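Local coordinates for fumarate lyase (Mesorhizobium sp., PDB 3C8T), which is a mostly helical, four-subunit member of the fumarase/aspartase (fumarate lyase) superfamily whose precise function is not established, at residues R139-T144 / L346-D351; T258-V263 / R354-H359. All blocks are in the same frame, centred on the assembly; numbering follows the deposited sequence.

Contact 1: R139-T144 / L346-D351; sequences RNHRDT and LQVFPD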
loop_
_atom_site.group_PDB
_atom_site.type_symbol
_atom_site.label_atom_id
_atom_site.label_comp_id
_atom_site.label_asym_id
_atom_site.label_seq_id
_atom_site.Cartn_x
_atom_site.Cartn_y
_atom_site.Cartn_z
ATOM N N ARG A 139 16.137 -31.127 11.046
ATOM C CA ARG A 139 16.934 -32.226 11.598
ATOM C C ARG A 139 16.482 -33.551 10.970
ATOM O O ARG A 139 17.287 -34.228 10.315
ATOM C CB ARG A 139 16.800 -32.251 13.119
ATOM C CG ARG A 139 17.714 -33.196 13.825
ATOM C CD ARG A 139 17.461 -33.097 15.391
ATOM N NE ARG A 139 16.151 -32.546 15.840
ATOM C CZ ARG A 139 15.978 -31.379 16.485
ATOM N NH1 ARG A 139 17.014 -30.584 16.745
ATOM N NH2 ARG A 139 14.763 -31.010 16.872
ATOM N N ASN A 140 15.205 -33.899 11.121
ATOM C CA ASN A 140 14.715 -35.187 10.589
ATOM C C ASN A 140 14.880 -35.365 9.070
ATOM O O ASN A 140 15.086 -36.479 8.601
ATOM C CB ASN A 140 13.253 -35.429 10.962
ATOM C CG ASN A 140 13.008 -35.406 12.482
ATOM O OD1 ASN A 140 13.935 -35.589 13.292
ATOM N ND2 ASN A 140 11.748 -35.173 12.865
ATOM N N HIS A 141 14.838 -34.269 8.301
ATOM C CA HIS A 141 14.901 -34.377 6.833
ATOM C C HIS A 141 16.177 -33.845 6.259
ATOM O O HIS A 141 16.278 -33.580 5.054
ATOM C CB HIS A 141 13.619 -33.788 6.198
ATOM C CG HIS A 141 12.403 -34.578 6.559
ATOM N ND1 HIS A 141 12.156 -35.825 6.027
ATOM C CD2 HIS A 141 11.432 -34.364 7.479
ATOM C CE1 HIS A 141 11.056 -36.323 6.565
ATOM N NE2 HIS A 141 10.587 -35.450 7.438
ATOM N N ARG A 142 17.153 -33.677 7.143
ATOM C CA ARG A 142 18.498 -33.219 6.775
ATOM C C ARG A 142 18.987 -33.901 5.493
ATOM O O ARG A 142 19.553 -33.246 4.634
ATOM C CB ARG A 142 19.484 -33.475 7.942
ATOM C CG ARG A 142 20.900 -32.942 7.736
ATOM C CD ARG A 142 21.907 -33.613 8.698
ATOM N NE ARG A 142 23.259 -33.034 8.617
ATOM C CZ ARG A 142 24.242 -33.484 7.843
ATOM N NH1 ARG A 142 24.050 -34.537 7.046
ATOM N NH2 ARG A 142 25.432 -32.878 7.855
ATOM N N ASP A 143 18.773 -35.211 5.377
ATOM C CA ASP A 143 19.276 -35.978 4.228
ATOM C C ASP A 143 18.191 -36.449 3.236
ATOM O O ASP A 143 18.501 -37.265 2.377
ATOM C CB ASP A 143 20.109 -37.214 4.693
ATOM C CG ASP A 143 21.163 -36.858 5.728
ATOM O OD1 ASP A 143 21.330 -37.634 6.688
ATOM O OD2 ASP A 143 21.808 -35.797 5.605
ATOM N N THR A 144 16.947 -35.986 3.380
ATOM C CA THR A 144 15.858 -36.299 2.453
ATOM C C THR A 144 16.040 -35.529 1.105
ATOM O O THR A 144 15.779 -34.286 1.034
ATOM C CB THR A 144 14.509 -35.926 3.091
ATOM O OG1 THR A 144 14.461 -36.372 4.465
ATOM C CG2 THR A 144 13.317 -36.536 2.301
ATOM N N LEU A 346 3.371 -31.256 9.880
ATOM C CA LEU A 346 3.573 -31.381 8.414
ATOM C C LEU A 346 3.815 -32.859 7.972
ATOM O O LEU A 346 4.647 -33.537 8.574
ATOM C CB LEU A 346 4.732 -30.472 7.961
ATOM C CG LEU A 346 4.834 -30.212 6.460
ATOM C CD1 LEU A 346 3.606 -29.392 6.019
ATOM C CD2 LEU A 346 6.172 -29.561 6.094
ATOM N N GLN A 347 3.074 -33.355 6.964
ATOM C CA GLN A 347 3.327 -34.678 6.413
ATOM C C GLN A 347 4.338 -34.488 5.269
ATOM O O GLN A 347 4.094 -33.728 4.344
ATOM C CB GLN A 347 2.038 -35.326 5.899
ATOM C CG GLN A 347 0.859 -35.379 6.925
ATOM C CD GLN A 347 -0.487 -35.743 6.262
ATOM O OE1 GLN A 347 -0.663 -36.871 5.734
ATOM N NE2 GLN A 347 -1.439 -34.790 6.258
ATOM N N VAL A 348 5.466 -35.162 5.339
ATOM C CA VAL A 348 6.536 -35.027 4.345
ATOM C C VAL A 348 6.584 -36.363 3.650
ATOM O O VAL A 348 6.502 -37.384 4.360
ATOM C CB VAL A 348 7.901 -34.752 5.040
ATOM C CG1 VAL A 348 9.059 -34.746 4.038
ATOM C CG2 VAL A 348 7.864 -33.434 5.852
ATOM N N PHE A 349 6.662 -36.376 2.302
ATOM C CA PHE A 349 6.609 -37.629 1.500
ATOM C C PHE A 349 7.871 -37.926 0.704
ATOM O O PHE A 349 8.011 -37.537 -0.447
ATOM C CB PHE A 349 5.388 -37.658 0.593
ATOM C CG PHE A 349 4.107 -37.432 1.332
ATOM C CD1 PHE A 349 3.791 -38.219 2.454
ATOM C CD2 PHE A 349 3.226 -36.420 0.942
ATOM C CE1 PHE A 349 2.582 -37.987 3.159
ATOM C CE2 PHE A 349 2.033 -36.186 1.644
ATOM C CZ PHE A 349 1.714 -36.978 2.753
ATOM N N PRO A 350 8.851 -38.553 1.359
ATOM C CA PRO A 350 10.124 -38.749 0.676
ATOM C C PRO A 350 9.994 -39.528 -0.651
ATOM O O PRO A 350 10.792 -39.293 -1.570
ATOM C CB PRO A 350 10.960 -39.463 1.728
ATOM C CG PRO A 350 10.362 -38.917 3.059
ATOM C CD PRO A 350 8.891 -39.004 2.761
ATOM N N ASP A 351 8.960 -40.365 -0.758
ATOM C CA ASP A 351 8.703 -41.145 -1.964
ATOM C C ASP A 351 8.326 -40.276 -3.138
ATOM O O ASP A 351 8.911 -40.412 -4.208
ATOM C CB ASP A 351 7.645 -42.269 -1.735
ATOM C CG ASP A 351 6.278 -41.742 -1.187
ATOM O OD1 ASP A 351 6.205 -40.622 -0.657
ATOM O OD2 ASP A 351 5.267 -42.469 -1.282
#

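Contact 2: T258-V263 / R354-H359; sequences TELGEV and RENLDH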
loop_
_atom_site.group_PDB
_atom_site.type_symbol
_atom_site.label_atom_id
_atom_site.label_comp_id
_atom_site.label_asym_id
_atom_site.label_seq_id
_atom_site.Cartn_x
_atom_site.Cartn_y
_atom_site.Cartn_z
ATOM N N THR A 258 -1.096 -31.337 -7.218
ATOM C CA THR A 258 -1.328 -32.743 -7.559
ATOM C C THR A 258 -0.091 -33.471 -8.155
ATOM O O THR A 258 0.331 -34.509 -7.668
ATOM C CB THR A 258 -2.526 -32.843 -8.522
ATOM O OG1 THR A 258 -3.679 -32.284 -7.874
ATOM C CG2 THR A 258 -2.779 -34.339 -8.904
ATOM N N GLU A 259 0.515 -32.875 -9.174
ATOM C CA GLU A 259 1.670 -33.436 -9.834
ATOM C C GLU A 259 2.939 -33.443 -8.977
ATOM O O GLU A 259 3.887 -34.116 -9.355
ATOM C CB GLU A 259 1.949 -32.682 -11.150
ATOM C CG GLU A 259 0.819 -32.772 -12.207
ATOM C CD GLU A 259 -0.226 -31.618 -12.107
ATOM O OE1 GLU A 259 -0.260 -30.914 -11.059
ATOM O OE2 GLU A 259 -0.996 -31.412 -13.089
ATOM N N LEU A 260 2.997 -32.654 -7.891
ATOM C CA LEU A 260 4.143 -32.674 -6.982
ATOM C C LEU A 260 3.916 -33.636 -5.823
ATOM O O LEU A 260 4.620 -34.647 -5.726
ATOM C CB LEU A 260 4.517 -31.262 -6.464
ATOM C CG LEU A 260 5.431 -30.451 -7.376
ATOM C CD1 LEU A 260 4.706 -30.167 -8.734
ATOM C CD2 LEU A 260 5.863 -29.138 -6.719
ATOM N N GLY A 261 2.953 -33.303 -4.955
ATOM C CA GLY A 261 2.496 -34.167 -3.879
ATOM C C GLY A 261 3.571 -34.492 -2.869
ATOM O O GLY A 261 3.562 -35.575 -2.271
ATOM N N GLU A 262 4.470 -33.539 -2.637
ATOM C CA GLU A 262 5.651 -33.767 -1.822
ATOM C C GLU A 262 5.423 -33.605 -0.315
ATOM O O GLU A 262 6.214 -34.114 0.471
ATOM C CB GLU A 262 6.807 -32.898 -2.283
ATOM C CG GLU A 262 7.312 -33.306 -3.631
ATOM C CD GLU A 262 8.373 -32.374 -4.164
ATOM O OE1 GLU A 262 8.606 -31.311 -3.518
ATOM O OE2 GLU A 262 8.962 -32.698 -5.223
ATOM N N VAL A 263 4.351 -32.890 0.052
ATOM C CA VAL A 263 3.920 -32.688 1.443
ATOM C C VAL A 263 2.394 -32.548 1.531
ATOM O O VAL A 263 1.704 -32.426 0.516
ATOM C CB VAL A 263 4.558 -31.407 2.128
ATOM C CG1 VAL A 263 6.098 -31.465 2.161
ATOM C CG2 VAL A 263 4.031 -30.109 1.512
ATOM N N ARG A 354 11.494 -38.203 -4.150
ATOM C CA ARG A 354 12.464 -39.036 -4.875
ATOM C C ARG A 354 11.969 -39.179 -6.319
ATOM O O ARG A 354 12.730 -39.028 -7.269
ATOM C CB ARG A 354 12.516 -40.418 -4.177
ATOM C CG ARG A 354 13.729 -41.311 -4.431
ATOM C CD ARG A 354 13.679 -42.731 -3.669
ATOM N NE ARG A 354 12.699 -42.873 -2.558
ATOM C CZ ARG A 354 12.875 -42.435 -1.299
ATOM N NH1 ARG A 354 14.001 -41.795 -0.933
ATOM N NH2 ARG A 354 11.916 -42.618 -0.393
ATOM N N GLU A 355 10.677 -39.448 -6.482
ATOM C CA GLU A 355 10.096 -39.588 -7.810
ATOM C C GLU A 355 10.215 -38.298 -8.629
ATOM O O GLU A 355 10.563 -38.334 -9.824
ATOM C CB GLU A 355 8.650 -40.055 -7.683
ATOM C CG GLU A 355 7.844 -40.142 -9.013
ATOM C CD GLU A 355 6.355 -40.485 -8.765
ATOM O OE1 GLU A 355 5.471 -39.895 -9.449
ATOM O OE2 GLU A 355 6.074 -41.333 -7.857
ATOM N N ASN A 356 9.962 -37.149 -8.004
ATOM C CA ASN A 356 10.042 -35.894 -8.751
ATOM C C ASN A 356 11.513 -35.561 -9.098
ATOM O O ASN A 356 11.811 -35.058 -10.181
ATOM C CB ASN A 356 9.331 -34.742 -7.998
ATOM C CG ASN A 356 7.833 -35.014 -7.786
ATOM O OD1 ASN A 356 7.205 -35.709 -8.576
ATOM N ND2 ASN A 356 7.264 -34.456 -6.731
ATOM N N LEU A 357 12.417 -35.867 -8.179
ATOM C CA LEU A 357 13.830 -35.685 -8.404
ATOM C C LEU A 357 14.314 -36.497 -9.628
ATOM O O LEU A 357 15.124 -35.999 -10.389
ATOM C CB LEU A 357 14.636 -35.980 -7.106
ATOM C CG LEU A 357 16.167 -35.778 -7.088
ATOM C CD1 LEU A 357 16.624 -34.371 -7.406
ATOM C CD2 LEU A 357 16.800 -36.301 -5.751
ATOM N N ASP A 358 13.791 -37.715 -9.821
ATOM C CA ASP A 358 14.113 -38.525 -11.002
ATOM C C ASP A 358 13.399 -38.098 -12.294
ATOM O O ASP A 358 13.711 -38.629 -13.367
ATOM C CB ASP A 358 13.865 -40.022 -10.741
ATOM C CG ASP A 358 14.856 -40.627 -9.715
ATOM O OD1 ASP A 358 16.014 -40.122 -9.593
ATOM O OD2 ASP A 358 14.472 -41.622 -9.026
ATOM N N HIS A 359 12.488 -37.120 -12.208
ATOM C CA HIS A 359 11.660 -36.703 -13.352
ATOM C C HIS A 359 12.535 -36.416 -14.591
ATOM O O HIS A 359 12.228 -36.894 -15.695
ATOM C CB HIS A 359 10.751 -35.492 -13.003
ATOM C CG HIS A 359 9.979 -34.955 -14.178
ATOM N ND1 HIS A 359 10.551 -34.143 -15.138
ATOM C CD2 HIS A 359 8.697 -35.163 -14.577
ATOM C CE1 HIS A 359 9.656 -33.873 -16.075
ATOM N NE2 HIS A 359 8.520 -34.471 -15.755
#

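Contact 1: R139-T144 / L346-D351
The type I beta turn His141-Thr144, which follows the long helix 104-140, packs here against Val348 and Pro350, where strand 347-348 passes into helix 350-357. His141, the first residue to leave helical geometry, and Val348 reach for each other from opposite directions. CG1 of Val348 lies over one face of the imidazole, displaced toward its rim, 3.6 Å from His141 CE1. The line from CG1 to the ring centroid is only 17° off the ring normal, a CH-pi contact. CG2 of the same valine, on the same side of the ring plane, projects past the NE2-CD2 edge, 3.7 Å from His141 NE2. CG1 is anti to the backbone N (chi1 174°), which puts this methyl over the ring and CG2 past its edge.

What fixes the rotation of the imidazole comes from its own turn: Thr144 OG1 sits at the ring edge, in plane, 2.8 Å from His141 ND1 and hydrogen-bonded to it. The turn itself is closed by the backbone bond from Thr144 N to His141 O. While OG1 serves the ring, the methyl of Thr144 faces the proline, CG2 lying 3.8 Å from Pro350 CB. Met353 and Phe160 extend this apolar patch. The arrangement is a helix-terminating beta turn packed, through a CH-pi contact, on a strand-to-helix junction near the surface of a predominantly helical lyase subunit.

Contact 2: T258-V263 / R354-H359
Glu259 comes first along 258-263 and only passes near Asn356: its O is 3.8 Å from Asn356 OD1, two acceptors in van der Waals proximity. Its side chain leads away from 354-359 toward the second subunit, where OE2 forms a hydrogen bond with His154 and a salt bridge with Arg149, both of that neighbouring subunit.

At Leu260 the main chain becomes an acceptor: Asn356 ND2 donates to Leu260 O over 2.8 Å. The N-H points nearly straight at the oxygen (162°), which lies in the plane of the amide, although the donor is tilted from the plane of the carbonyl. The side chain of Leu260 points away from the helix.

After a turn through Gly261, at positive phi, Glu262 brings the second acceptor. Its chain, extended beyond CG (chi2 175°), carries the carboxylate to the amide, and Asn356 ND2 donates to Glu262 OE2 over 2.9 Å at 169°. OE2 is met on its anti side, somewhat out of the carboxylate plane, while it remains in the plane of the amide. ND2 also rests 3.3 Å from Glu262 CG. The two bonds employ both amide hydrogens and, with both acceptors in the amide plane, fix the rotation of the group, its NH2 end directed into the loop.

OE2 of Glu262 has a second partner, Arg149 of the same chain, whose positive charge would be expected to stabilise the buried carboxylate in its ionised form. Asn356 and Glu259 also pack on Glu259 and Asn356 of the second subunit, respectively, placing the contact at a subunit interface. The whole is a buried side-chain bridge in which a helical asparagine holds a loop by one main-chain carbonyl and one carboxylate, beside an interface of this helical tetramer.

From the N terminus, the chain runs down helix 104-140 into the turn of contact 1, then through the small three-stranded sheet and helices 160-185, 204-215 and 229-255 to the loop of contact 2. Helices 284-306 and 315-344 bring it back to 346-351, closing contact 1 across 201 residues, and helix 350-357 then closes contact 2 across 90. The two closures cross, since their segments alternate. Between them, strands 263-264 and 347-348 pair antiparallel, and Phe349 N lies 2.9 Å from Glu262 O, a probable hydrogen bond. Helix 350-357 and its approach thus join the end of helix 104-140 to the loop after helix 229-255.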